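PDB 5HL3: Lmo2470 protein, which binds the host protein afadin and facilitates crossing of the basement membrane by Listeria monocytogenes, as a calcium-binding internalin with leucine-rich repeats. Local coordinates for residues E335-V340 against D355-I360; Q312-V317 against T325-A330; E300-Y305 against Y342-A347; N247-L252 against Q263-E268; E240-D245 against S254-T259. All blocks are in the same frame, centred on the assembly; numbering follows the deposited sequence.

In the fold
Contacts 1, 2 and 3 lie in one mixed sheet of the C-terminal beta domain, while contact 5 lies at the last turns of the leucine-rich repeats and contact 4 sits where the two parts meet. Contacts 1 and 2, with centres 12 Å apart, pack through Val-340 CG2 and Val-326 CG2, 3.6 Å from each other. Contact 3 shares strand 334-345 with contact 1, and a calcium ion bound in contact 1 is about 9 Å from the side chain of His-344. Contact 4 touches contact 5 through Asp-245 and contact 3 through Gln-263 and Asn-343, and its Asn-266 side chain comes within about 5 Å of that same ion.

Contact 1. Residues E335-V340 against D355-I360. With CA (calcium ion), chain H.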
# COMPACT_ATOMS: atom_id res chain seq x y z
N GLU A 335 41.04 -5.77 5.90
CA GLU A 335 39.75 -5.39 5.35
C GLU A 335 38.77 -5.22 6.51
O GLU A 335 38.65 -6.12 7.34
CB GLU A 335 39.23 -6.48 4.42
CG GLU A 335 40.16 -6.91 3.31
CD GLU A 335 40.41 -5.85 2.23
OE1 GLU A 335 39.57 -4.94 2.10
OE2 GLU A 335 41.44 -6.00 1.51
N TYR A 336 38.04 -4.11 6.51
CA TYR A 336 37.14 -3.76 7.61
C TYR A 336 35.76 -3.36 7.14
O TYR A 336 35.60 -2.79 6.06
CB TYR A 336 37.74 -2.59 8.40
CG TYR A 336 39.06 -2.92 9.06
CD1 TYR A 336 40.26 -2.80 8.37
CD2 TYR A 336 39.11 -3.33 10.40
CE1 TYR A 336 41.47 -3.10 8.98
CE2 TYR A 336 40.31 -3.63 11.01
CZ TYR A 336 41.49 -3.51 10.31
OH TYR A 336 42.67 -3.83 10.94
N LYS A 337 34.76 -3.67 7.97
CA LYS A 337 33.37 -3.24 7.77
C LYS A 337 33.10 -2.13 8.79
O LYS A 337 33.16 -2.38 9.99
CB LYS A 337 32.41 -4.38 8.03
CG LYS A 337 32.54 -5.54 7.07
CD LYS A 337 31.34 -6.49 7.16
CE LYS A 337 31.29 -7.24 8.49
NZ LYS A 337 32.52 -7.95 8.86
N LEU A 338 32.87 -0.92 8.29
CA LEU A 338 32.60 0.27 9.13
C LEU A 338 31.12 0.61 9.12
O LEU A 338 30.41 0.33 8.16
CB LEU A 338 33.41 1.49 8.65
CG LEU A 338 34.81 1.65 9.25
CD1 LEU A 338 35.69 0.44 9.03
CD2 LEU A 338 35.51 2.92 8.76
N ASP A 339 30.67 1.24 10.20
CA ASP A 339 29.28 1.69 10.37
C ASP A 339 29.27 3.02 11.06
O ASP A 339 30.01 3.20 12.04
CB ASP A 339 28.49 0.70 11.20
CG ASP A 339 27.17 1.25 11.69
OD1 ASP A 339 27.12 2.22 12.48
OD2 ASP A 339 26.17 0.66 11.36
N VAL A 340 28.52 3.98 10.52
CA VAL A 340 28.20 5.22 11.22
C VAL A 340 26.69 5.24 11.43
O VAL A 340 25.91 5.00 10.49
CB VAL A 340 28.66 6.47 10.45
CG1 VAL A 340 27.98 7.75 10.94
CG2 VAL A 340 30.14 6.65 10.60
N ASP A 355 26.73 1.76 6.29
CA ASP A 355 27.86 0.83 6.30
C ASP A 355 28.76 1.05 5.10
O ASP A 355 28.27 1.41 4.03
CB ASP A 355 27.33 -0.59 6.17
CG ASP A 355 26.40 -0.99 7.26
OD1 ASP A 355 26.25 -0.29 8.27
OD2 ASP A 355 25.81 -2.06 7.07
N TRP A 356 30.04 0.72 5.23
CA TRP A 356 30.94 0.70 4.06
C TRP A 356 32.14 -0.14 4.38
O TRP A 356 32.44 -0.40 5.54
CB TRP A 356 31.32 2.12 3.58
CG TRP A 356 32.30 2.88 4.45
CD1 TRP A 356 33.62 3.10 4.19
CD2 TRP A 356 32.02 3.59 5.68
NE1 TRP A 356 34.19 3.86 5.17
CE2 TRP A 356 33.23 4.17 6.10
CE3 TRP A 356 30.89 3.76 6.47
CZ2 TRP A 356 33.33 4.90 7.26
CZ3 TRP A 356 31.00 4.52 7.63
CH2 TRP A 356 32.22 5.05 8.02
N ASN A 357 32.82 -0.56 3.33
CA ASN A 357 34.03 -1.38 3.46
C ASN A 357 35.28 -0.56 3.27
O ASN A 357 35.36 0.29 2.38
CB ASN A 357 34.01 -2.53 2.43
CG ASN A 357 32.94 -3.55 2.71
OD1 ASN A 357 32.48 -3.69 3.85
ND2 ASN A 357 32.51 -4.27 1.67
N VAL A 358 36.27 -0.82 4.11
CA VAL A 358 37.54 -0.11 4.07
C VAL A 358 38.69 -1.12 3.96
O VAL A 358 38.73 -2.11 4.72
CB VAL A 358 37.77 0.75 5.34
CG1 VAL A 358 39.10 1.48 5.32
CG2 VAL A 358 36.62 1.74 5.50
N THR A 359 39.59 -0.87 3.01
CA THR A 359 40.83 -1.61 2.88
C THR A 359 41.91 -0.70 3.48
O THR A 359 42.10 0.44 3.05
CB THR A 359 41.17 -1.92 1.40
OG1 THR A 359 40.09 -2.67 0.79
CG2 THR A 359 42.50 -2.72 1.29
N ILE A 360 42.62 -1.21 4.49
CA ILE A 360 43.76 -0.50 5.08
C ILE A 360 45.05 -1.18 4.63
O ILE A 360 45.26 -2.36 4.88
CB ILE A 360 43.69 -0.46 6.62
CG1 ILE A 360 42.34 0.14 7.04
CG2 ILE A 360 44.86 0.33 7.18
CD1 ILE A 360 42.18 0.44 8.51
CA CA H . 24.71 -0.82 9.95
O HOH W 1 24.06 -2.95 9.03
O HOH W 2 22.97 -0.24 8.27
O HOH W 3 23.37 -1.50 11.70
O HOH W 4 26.25 -2.47 10.85
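Strands 335-340 and 355-360 run antiparallel, their short axes 4.7 Å apart at closest approach and 147° between directions. Tyr-336 with Val-358 and Leu-338 with Trp-356 are the hydrogen-bonded pairs; Tyr-336 N to Val-358 O measures 2.8 Å. On the face of Leu-338 and Trp-356, the Leu-338 CB sits over the centre of the indole six-membered ring, 3.6 Å from its centroid and only 8° off the normal, a CH-pi contact. In the conformer given, Leu-338 CD2 lies against Trp-356 CZ2, and Val-340 CG2 meets the ring edge in its plane at Trp-356 CH2, 3.7 Å away. Farther along, Tyr-336 CE1 touches Ile-360 CD1, while the Tyr-336 hydroxyl is bonded to Ser-332 O. On the other face, Thr-359 OG1 donates to Glu-335 OE1 across 2.7 Å, on the syn side of the carboxylate; the bend at chi2 (-68°) sets the glutamate CD beside Thr-359, the two side chains lying side by side. At the far end Asp-339 OD2 and Asp-355 OD1 stand 3.2 Å apart, a closeness the shared calcium ion would offset; Asp-355 OD1 binds it at 2.3 Å. Asp-339 OD1 is hydrogen-bonded to Ser-341 OG. Ser-353 and four waters complete the site, and one of these waters also donates to Asp-355 OD2. This is a beta hairpin with a calcium site across a non-hydrogen-bonded pair.

Contact 2. Residues Q312-V317 against T325-A330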
# COMPACT_ATOMS: atom_id res chain seq x y z
N GLN A 312 33.66 0.19 19.06
CA GLN A 312 33.37 1.60 18.81
C GLN A 312 34.63 2.38 18.45
O GLN A 312 35.72 2.12 18.97
CB GLN A 312 32.70 2.24 20.06
CG GLN A 312 31.39 1.59 20.50
CD GLN A 312 30.34 1.55 19.39
OE1 GLN A 312 29.91 2.58 18.88
NE2 GLN A 312 29.92 0.32 19.00
N LEU A 313 34.47 3.35 17.54
CA LEU A 313 35.57 4.23 17.13
C LEU A 313 35.20 5.70 17.37
O LEU A 313 34.04 6.06 17.21
CB LEU A 313 35.88 4.04 15.64
CG LEU A 313 36.41 2.66 15.24
CD1 LEU A 313 36.50 2.57 13.72
CD2 LEU A 313 37.74 2.40 15.91
N PRO A 314 36.20 6.54 17.75
CA PRO A 314 35.90 7.97 17.87
C PRO A 314 35.41 8.51 16.55
O PRO A 314 35.97 8.19 15.51
CB PRO A 314 37.24 8.59 18.24
CG PRO A 314 37.99 7.48 18.89
CD PRO A 314 37.58 6.24 18.14
N THR A 315 34.40 9.35 16.60
CA THR A 315 33.71 9.82 15.42
C THR A 315 33.41 11.29 15.62
O THR A 315 32.90 11.66 16.67
CB THR A 315 32.46 8.93 15.22
OG1 THR A 315 32.90 7.57 15.02
CG2 THR A 315 31.67 9.34 14.02
N THR A 316 33.72 12.12 14.63
CA THR A 316 33.50 13.56 14.71
C THR A 316 32.76 14.07 13.48
O THR A 316 33.00 13.63 12.37
CB THR A 316 34.82 14.33 14.83
OG1 THR A 316 35.72 13.92 13.80
CG2 THR A 316 35.47 14.08 16.19
N VAL A 317 31.85 15.02 13.71
CA VAL A 317 31.08 15.64 12.66
C VAL A 317 31.81 16.93 12.29
O VAL A 317 32.12 17.75 13.18
CB VAL A 317 29.68 16.01 13.14
CG1 VAL A 317 28.92 16.74 12.04
CG2 VAL A 317 28.92 14.77 13.59
N THR A 325 34.04 12.08 10.22
CA THR A 325 35.33 11.38 10.26
C THR A 325 35.33 10.33 11.35
O THR A 325 34.97 10.62 12.49
CB THR A 325 36.49 12.36 10.48
OG1 THR A 325 36.54 13.26 9.36
CG2 THR A 325 37.81 11.64 10.60
N VAL A 326 35.69 9.10 10.98
CA VAL A 326 35.84 8.00 11.93
C VAL A 326 37.32 7.76 12.12
O VAL A 326 38.09 7.67 11.16
CB VAL A 326 35.15 6.73 11.42
CG1 VAL A 326 35.27 5.60 12.43
CG2 VAL A 326 33.71 7.03 11.12
N ASP A 327 37.75 7.73 13.37
CA ASP A 327 39.16 7.57 13.67
C ASP A 327 39.59 6.10 13.59
O ASP A 327 39.57 5.38 14.59
CB ASP A 327 39.51 8.16 15.03
CG ASP A 327 40.99 8.12 15.31
OD1 ASP A 327 41.77 7.68 14.44
OD2 ASP A 327 41.41 8.56 16.40
N THR A 328 40.03 5.73 12.39
CA THR A 328 40.57 4.39 12.07
C THR A 328 42.10 4.34 12.16
O THR A 328 42.70 3.36 11.74
CB THR A 328 40.18 4.02 10.61
OG1 THR A 328 40.48 5.12 9.75
CG2 THR A 328 38.71 3.69 10.50
N SER A 329 42.72 5.36 12.74
CA SER A 329 44.18 5.49 12.70
C SER A 329 44.97 4.42 13.47
O SER A 329 46.14 4.19 13.15
CB SER A 329 44.59 6.89 13.16
OG SER A 329 44.34 7.08 14.54
N ALA A 330 44.34 3.77 14.44
CA ALA A 330 45.04 2.73 15.23
C ALA A 330 44.89 1.32 14.66
O ALA A 330 45.55 0.40 15.14
CB ALA A 330 44.59 2.76 16.69
O HOH W 5 37.19 11.29 14.47
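Leu-313 leans on Val-326 and Asp-327 where the beta hairpin of strands 310-318 and 323-326 runs out into a turn. Its CB already lies 3.6 Å from Val-326 CG1. CG stands beside the backbone N (chi1 -65°). Of the two methyls on the opposing segment, CD1 meets the same Val-326 CG1 at 3.5 Å and reaches Thr-328 CG2 more loosely, while CD2 approaches the carbonyl oxygen of Asp-327. The leucine and valine side chains cross at about a right angle, and Tyr-305 of strand 301-306 also touches the leucine.

Three backbone bonds join the antiparallel strands. Two tie Thr-316 to Thr-325 in both directions, and Asp-327 N donates to Pro-314 O over 2.8 Å, so the proline, which has no N-H to give, still takes part through its carbonyl. Pro-314 CB also lies against Asp-327 CB. Next to it Thr-315 OG1 turns back on its own strand and donates to Leu-313 O from above the carbonyl plane. Thr-316 and Thr-325 stand side by side, and the Thr-325 hydroxyl is bonded to Thr-281 and Asn-318. In the conformer given for Thr-316, a water lies between its OG1 and Thr-325 O.

Beyond the paired strands the chain bends in an Asx turn at Asp-327, whose OD1 accepts from Ser-329 N on its anti side and, at 2.6 Å, from Ser-329 OG on its syn lone pair.

Contact 3. Residues E300-Y305 against Y342-A347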
# COMPACT_ATOMS: atom_id res chain seq x y z
N GLU A 300 23.62 12.40 19.08
CA GLU A 300 24.88 11.68 18.95
C GLU A 300 25.06 11.00 17.60
O GLU A 300 24.10 10.47 17.02
CB GLU A 300 25.02 10.63 20.05
CG GLU A 300 25.12 11.16 21.47
CD GLU A 300 23.82 11.57 22.13
OE1 GLU A 300 22.71 11.28 21.60
OE2 GLU A 300 23.92 12.20 23.22
N VAL A 301 26.30 11.02 17.10
CA VAL A 301 26.69 10.32 15.89
C VAL A 301 27.83 9.38 16.30
O VAL A 301 28.85 9.84 16.82
CB VAL A 301 27.17 11.32 14.83
CG1 VAL A 301 27.68 10.59 13.58
CG2 VAL A 301 26.09 12.36 14.54
N THR A 302 27.64 8.08 16.07
CA THR A 302 28.59 7.05 16.51
C THR A 302 29.17 6.29 15.34
O THR A 302 28.60 6.25 14.27
CB THR A 302 27.87 6.04 17.45
OG1 THR A 302 26.87 5.31 16.72
CG2 THR A 302 27.27 6.76 18.64
N GLY A 303 30.35 5.73 15.57
CA GLY A 303 31.05 4.93 14.56
C GLY A 303 31.58 3.68 15.19
O GLY A 303 31.88 3.67 16.38
N GLU A 304 31.72 2.63 14.39
CA GLU A 304 32.22 1.36 14.88
C GLU A 304 32.74 0.54 13.73
O GLU A 304 32.47 0.85 12.57
CB GLU A 304 31.11 0.61 15.60
CG GLU A 304 29.97 0.19 14.69
CD GLU A 304 28.74 -0.31 15.42
OE1 GLU A 304 28.52 0.06 16.58
OE2 GLU A 304 27.95 -1.04 14.79
N TYR A 305 33.52 -0.49 14.05
CA TYR A 305 33.89 -1.49 13.05
C TYR A 305 33.48 -2.86 13.55
O TYR A 305 33.47 -3.11 14.76
CB TYR A 305 35.34 -1.39 12.58
CG TYR A 305 36.39 -1.86 13.54
CD1 TYR A 305 36.81 -1.06 14.61
CD2 TYR A 305 37.04 -3.07 13.34
CE1 TYR A 305 37.83 -1.46 15.45
CE2 TYR A 305 38.06 -3.49 14.18
CZ TYR A 305 38.44 -2.69 15.24
OH TYR A 305 39.46 -3.13 16.05
N TYR A 342 23.31 7.27 13.56
CA TYR A 342 22.82 8.46 14.23
C TYR A 342 21.30 8.33 14.41
O TYR A 342 20.66 7.37 13.95
CB TYR A 342 23.22 9.72 13.45
CG TYR A 342 22.53 9.88 12.14
CD1 TYR A 342 23.05 9.32 10.95
CD2 TYR A 342 21.30 10.56 12.06
CE1 TYR A 342 22.39 9.47 9.76
CE2 TYR A 342 20.66 10.71 10.86
CZ TYR A 342 21.18 10.14 9.72
OH TYR A 342 20.52 10.27 8.52
N ASN A 343 20.73 9.32 15.09
CA ASN A 343 19.28 9.30 15.41
C ASN A 343 18.89 8.04 16.15
O ASN A 343 17.82 7.48 15.97
CB ASN A 343 18.38 9.52 14.16
CG ASN A 343 17.07 10.16 14.52
OD1 ASN A 343 17.05 10.99 15.40
ND2 ASN A 343 15.97 9.75 13.88
N HIS A 344 19.78 7.58 17.02
CA HIS A 344 19.45 6.43 17.83
C HIS A 344 18.24 6.73 18.72
O HIS A 344 18.21 7.75 19.43
CB HIS A 344 20.60 6.09 18.79
CG HIS A 344 21.86 5.66 18.12
ND1 HIS A 344 22.12 4.36 17.79
CD2 HIS A 344 22.98 6.36 17.80
CE1 HIS A 344 23.33 4.26 17.29
NE2 HIS A 344 23.87 5.47 17.28
N ASN A 345 17.26 5.84 18.68
CA ASN A 345 16.07 5.96 19.51
C ASN A 345 15.91 4.62 20.20
O ASN A 345 15.31 3.68 19.67
CB ASN A 345 14.84 6.32 18.69
CG ASN A 345 13.67 6.72 19.57
OD1 ASN A 345 13.55 6.26 20.70
ND2 ASN A 345 12.80 7.56 19.06
N TYR A 346 16.54 4.54 21.36
CA TYR A 346 16.57 3.29 22.10
C TYR A 346 15.19 2.88 22.56
O TYR A 346 14.88 1.70 22.56
CB TYR A 346 17.58 3.38 23.26
CG TYR A 346 18.99 3.74 22.80
CD1 TYR A 346 19.74 2.85 22.03
CD2 TYR A 346 19.57 4.97 23.14
CE1 TYR A 346 21.02 3.17 21.59
CE2 TYR A 346 20.85 5.30 22.71
CZ TYR A 346 21.57 4.40 21.94
OH TYR A 346 22.84 4.73 21.51
N ALA A 347 14.34 3.86 22.86
CA ALA A 347 12.98 3.58 23.31
C ALA A 347 12.15 2.93 22.20
O ALA A 347 11.36 2.05 22.48
CB ALA A 347 12.31 4.85 23.83
O HOH W 6 21.87 11.85 15.82
O HOH W 7 21.86 9.37 18.24
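Thr-302 and His-344 reach toward each other tip to tip, with Thr-302 OG1 lying 3.1 Å from His-344 NE2 in the plane of the imidazole. Either atom could donate this hydrogen bond. The threonine hydroxyl stands between its backbone N and carbonyl carbon (chi1 66°), which points OG1 at the imidazole; it also makes a weak bond to Ser-341 O. Over one face of the imidazole, offset toward the rim, lies Tyr-346 OH, 3.6 Å above the plane. Val-351 of strand 350-360 touches the histidine as well.

Tyr-342 is the other large contributor. Its CB lies 4.0 Å from Val-301 CG2, the two side chains side by side and pointing the same way, whereas its ring leads off to helix 285-292, where it meets Tyr-287 edge-to-face. The two segments belong to neighbouring antiparallel strands, 301-306 and 334-345, of the mixed sheet in the C-terminal beta domain. The second of these turns a corner at Asn-343.

Two waters bridge the segments at this corner. Both donate to Glu-300 O; one accepts from Asn-343 N, 2.9 Å away, and the other from His-344 N at 3.0 Å. The second also lies at the edge of the His-344 ring, in its plane. Asn-343 bonds elsewhere: OD1 takes the N-H of Val-297 and ND2 gives to Gln-263 OE1.

Contact 4. Residues N247-L252 against Q263-E268; sequences NFLTEL and QSQNGE
Gln-265 and Leu-249 make the side-chain hydrogen bond of this contact: Leu-249 N donates to Gln-265 OE1 over 2.9 Å, in the amide plane and on a lone pair. The glutamine CG stands anti to its backbone N (chi1 -157°) and the bend at chi2 sets its CD 3.2 Å from Asn-247 O; OE1 lies beside the backbone from Asn-247 to Leu-249. Its NE2 is held by Ser-264 O and by Leu-244 O, so both ends of this buried amide are bonded. Between backbones, Asn-266 N donates nearly straight to Asn-247 O at 3.2 Å. Phe-248 CA approaches Asn-266 O at 2.9 Å, a short CA-H...O contact.

Two waters add bridges. One donates to both Asn-247 O and Asn-266 OD1, and it also sits over one face of the Phe-248 ring, offset toward the rim. The other links Phe-248 O to Glu-268 N. Packing is lighter: Phe-248 CD1 rests 4.0 Å from Asn-266 CB, and Thr-250 CG2 lies near Glu-268 O.

Strand 248-249 pairs with 227-228 of the repeats, whereas strand 265-274 edges the mixed sheet beside 350-360. Helix 285-292 packs Ile-286 against both Leu-252 and Gln-265.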
# COMPACT_ATOMS: atom_id res chain seq x y z
N ASN A 247 13.85 3.10 4.17
CA ASN A 247 14.44 2.95 2.83
C ASN A 247 15.96 3.03 2.97
O ASN A 247 16.47 2.87 4.09
CB ASN A 247 13.82 3.95 1.84
CG ASN A 247 12.44 3.52 1.40
OD1 ASN A 247 12.30 2.71 0.50
ND2 ASN A 247 11.41 4.09 2.01
N PHE A 248 16.66 3.21 1.85
CA PHE A 248 18.13 3.11 1.79
C PHE A 248 18.74 4.32 1.15
O PHE A 248 19.75 4.23 0.43
CB PHE A 248 18.49 1.78 1.05
CG PHE A 248 17.81 0.60 1.68
CD1 PHE A 248 18.40 -0.09 2.72
CD2 PHE A 248 16.51 0.25 1.31
CE1 PHE A 248 17.75 -1.12 3.36
CE2 PHE A 248 15.84 -0.77 1.97
CZ PHE A 248 16.46 -1.45 3.00
N LEU A 249 18.15 5.48 1.44
CA LEU A 249 18.63 6.72 0.85
C LEU A 249 19.82 7.29 1.62
O LEU A 249 19.87 7.25 2.85
CB LEU A 249 17.50 7.77 0.88
CG LEU A 249 16.28 7.40 0.03
CD1 LEU A 249 15.15 8.40 0.33
CD2 LEU A 249 16.61 7.42 -1.46
N THR A 250 20.76 7.86 0.86
CA THR A 250 21.90 8.60 1.45
C THR A 250 21.69 10.13 1.37
O THR A 250 22.47 10.88 1.95
CB THR A 250 23.22 8.18 0.80
OG1 THR A 250 23.15 8.40 -0.61
CG2 THR A 250 23.54 6.73 1.12
N GLU A 251 20.63 10.55 0.68
CA GLU A 251 20.27 11.95 0.52
C GLU A 251 18.77 11.99 0.28
O GLU A 251 18.24 11.14 -0.43
CB GLU A 251 21.01 12.62 -0.66
CG GLU A 251 20.81 14.13 -0.76
CD GLU A 251 21.59 14.78 -1.87
OE1 GLU A 251 21.56 14.24 -3.00
OE2 GLU A 251 22.20 15.86 -1.62
N LEU A 252 18.10 12.97 0.87
CA LEU A 252 16.65 13.15 0.69
C LEU A 252 16.38 14.16 -0.42
O LEU A 252 17.19 15.06 -0.68
CB LEU A 252 16.03 13.66 1.98
CG LEU A 252 16.25 12.74 3.19
CD1 LEU A 252 15.84 13.43 4.50
CD2 LEU A 252 15.55 11.42 2.99
N GLN A 263 12.59 8.53 10.27
CA GLN A 263 13.26 8.34 11.56
C GLN A 263 14.28 7.21 11.52
O GLN A 263 15.28 7.27 12.27
CB GLN A 263 12.22 8.12 12.69
CG GLN A 263 11.43 9.39 13.04
CD GLN A 263 12.35 10.48 13.59
OE1 GLN A 263 13.13 10.25 14.52
NE2 GLN A 263 12.25 11.65 13.02
N SER A 264 14.05 6.20 10.67
CA SER A 264 15.00 5.11 10.44
C SER A 264 15.34 5.01 8.97
O SER A 264 14.50 5.28 8.08
CB SER A 264 14.43 3.78 10.91
OG SER A 264 14.33 3.76 12.32
N GLN A 265 16.59 4.66 8.71
CA GLN A 265 17.09 4.53 7.33
C GLN A 265 18.38 3.75 7.38
O GLN A 265 19.07 3.79 8.39
CB GLN A 265 17.32 5.94 6.73
CG GLN A 265 17.32 6.05 5.20
CD GLN A 265 15.97 6.01 4.49
OE1 GLN A 265 15.93 6.03 3.26
NE2 GLN A 265 14.89 6.01 5.24
N ASN A 266 18.69 3.05 6.32
CA ASN A 266 19.92 2.30 6.22
C ASN A 266 20.58 2.64 4.88
O ASN A 266 20.00 3.35 4.03
CB ASN A 266 19.67 0.82 6.39
CG ASN A 266 19.14 0.48 7.76
OD1 ASN A 266 17.96 0.63 8.06
ND2 ASN A 266 20.04 0.09 8.65
N GLY A 267 21.86 2.35 4.73
CA GLY A 267 22.47 2.58 3.45
C GLY A 267 23.87 2.07 3.38
O GLY A 267 24.45 1.66 4.39
N GLU A 268 24.39 2.09 2.16
CA GLU A 268 25.75 1.66 1.86
C GLU A 268 26.49 2.83 1.25
O GLU A 268 25.97 3.51 0.35
CB GLU A 268 25.74 0.49 0.86
CG GLU A 268 24.95 -0.74 1.27
CD GLU A 268 25.51 -1.55 2.45
OE1 GLU A 268 26.73 -1.85 2.51
OE2 GLU A 268 24.69 -1.98 3.28
O HOH W 8 15.91 0.98 6.19
O HOH W 9 22.16 2.80 0.20

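Contact 5. Residues E240-D245 against S254-T259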
# COMPACT_ATOMS: atom_id res chain seq x y z
N GLU A 240 1.92 17.33 1.43
CA GLU A 240 2.05 17.62 2.88
C GLU A 240 2.88 16.57 3.61
O GLU A 240 3.59 16.91 4.57
CB GLU A 240 0.67 17.71 3.55
CG GLU A 240 -0.23 18.83 3.02
CD GLU A 240 -1.68 18.79 3.54
OE1 GLU A 240 -2.07 17.90 4.34
OE2 GLU A 240 -2.45 19.72 3.17
N SER A 241 2.79 15.31 3.19
CA SER A 241 3.51 14.23 3.86
C SER A 241 4.07 13.26 2.85
O SER A 241 3.33 12.70 2.05
CB SER A 241 2.62 13.46 4.84
OG SER A 241 3.37 12.43 5.48
N LEU A 242 5.38 13.05 2.91
CA LEU A 242 6.07 12.06 2.09
C LEU A 242 6.80 11.14 3.06
O LEU A 242 7.82 11.53 3.67
CB LEU A 242 7.06 12.73 1.13
CG LEU A 242 7.98 11.83 0.30
CD1 LEU A 242 7.16 10.91 -0.56
CD2 LEU A 242 8.90 12.66 -0.58
N ASN A 243 6.33 9.92 3.20
CA ASN A 243 6.93 8.99 4.16
C ASN A 243 7.99 8.16 3.46
O ASN A 243 7.67 7.40 2.57
CB ASN A 243 5.85 8.10 4.79
CG ASN A 243 6.36 7.34 6.00
OD1 ASN A 243 7.56 7.01 6.10
ND2 ASN A 243 5.49 7.05 6.92
N LEU A 244 9.25 8.36 3.86
CA LEU A 244 10.39 7.64 3.28
C LEU A 244 11.03 6.74 4.34
O LEU A 244 12.15 6.24 4.13
CB LEU A 244 11.43 8.63 2.73
CG LEU A 244 10.90 9.57 1.66
CD1 LEU A 244 11.98 10.55 1.18
CD2 LEU A 244 10.31 8.83 0.47
N ASP A 245 10.35 6.47 5.43
CA ASP A 245 10.95 5.69 6.52
C ASP A 245 11.34 4.30 6.03
O ASP A 245 10.69 3.71 5.17
CB ASP A 245 9.94 5.56 7.68
CG ASP A 245 10.57 5.45 9.04
OD1 ASP A 245 11.59 6.10 9.26
OD2 ASP A 245 9.94 4.84 9.92
N SER A 254 15.49 17.33 -2.02
CA SER A 254 15.51 18.66 -1.45
C SER A 254 14.26 19.49 -1.70
O SER A 254 13.89 20.32 -0.86
CB SER A 254 16.76 19.43 -1.91
OG SER A 254 16.73 19.73 -3.30
N ASN A 255 13.59 19.29 -2.83
CA ASN A 255 12.41 20.10 -3.16
C ASN A 255 11.23 19.92 -2.22
O ASN A 255 10.41 20.81 -2.10
CB ASN A 255 11.92 19.83 -4.58
CG ASN A 255 12.90 20.25 -5.64
OD1 ASN A 255 13.80 21.08 -5.40
ND2 ASN A 255 12.73 19.70 -6.83
N VAL A 256 11.18 18.78 -1.55
CA VAL A 256 10.06 18.42 -0.69
C VAL A 256 10.52 18.05 0.71
O VAL A 256 9.79 17.40 1.46
CB VAL A 256 9.26 17.26 -1.34
CG1 VAL A 256 8.62 17.72 -2.64
CG2 VAL A 256 10.12 16.02 -1.55
N LEU A 257 11.69 18.52 1.10
CA LEU A 257 12.25 18.14 2.41
C LEU A 257 11.34 18.49 3.58
O LEU A 257 11.26 17.75 4.56
CB LEU A 257 13.65 18.79 2.57
CG LEU A 257 14.42 18.43 3.86
CD1 LEU A 257 14.55 16.95 4.14
CD2 LEU A 257 15.77 19.15 3.83
N ASP A 258 10.59 19.59 3.46
CA ASP A 258 9.67 19.99 4.53
C ASP A 258 8.44 19.10 4.72
O ASP A 258 7.69 19.30 5.63
CB ASP A 258 9.23 21.47 4.38
CG ASP A 258 8.52 21.78 3.05
OD1 ASP A 258 8.55 20.92 2.13
OD2 ASP A 258 8.02 22.95 2.91
N THR A 259 8.27 18.09 3.85
CA THR A 259 7.13 17.17 3.94
C THR A 259 7.55 15.80 4.44
O THR A 259 6.70 14.97 4.70
CB THR A 259 6.46 16.93 2.55
OG1 THR A 259 7.32 16.15 1.71
CG2 THR A 259 6.09 18.24 1.87
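Residues 240-245 include the short strand 241-243, and the 3-10 segment 254-259 comes up to it at its last residue, Thr-259, whose CA lies 4.7 Å from that of Ser-241. Leu-242 N donates to Thr-259 O over 2.9 Å. The N-H points well at the oxygen, with 168° at the hydrogen, but the donor stands above the carbonyl plane, 51° out of it. The same oxygen receives a CA-H...O contact from Ser-241.

Thr-259 has the most surface covered here. Its CB rests 3.5 Å from Glu-240 O, and CG2 lies a little farther from the same carbonyl. OG1 stands between the backbone N and carbonyl carbon (chi1 71°) and donates to Val-256 O at 2.8 Å, in the carbonyl plane and on a lone pair. Val-256 O also accepts from Thr-259 N, so two bonds from one residue grip this carbonyl and tie the last 3-10 turn together. On the strand side, the threonine OG1 also lies 3.5 Å from Leu-242 CB.

Leu-242 points toward the 3-10 segment, its CG anti to the backbone N, and its CD2 meets Val-256 CG2 at 3.7 Å. Leu-219 of the neighbouring strand 218-220 touches the leucine too. At the end of the strand, Asn-243 OD1 accepts from Asp-245 N in an Asx turn.

Strand 241-243 belongs to the long parallel sheet of the repeats, between 218-220 and the outermost strand 260-261. A strand packed through its leucine against the 3-10 segment that leads into the next strand is the layout of a leucine-rich repeat coil.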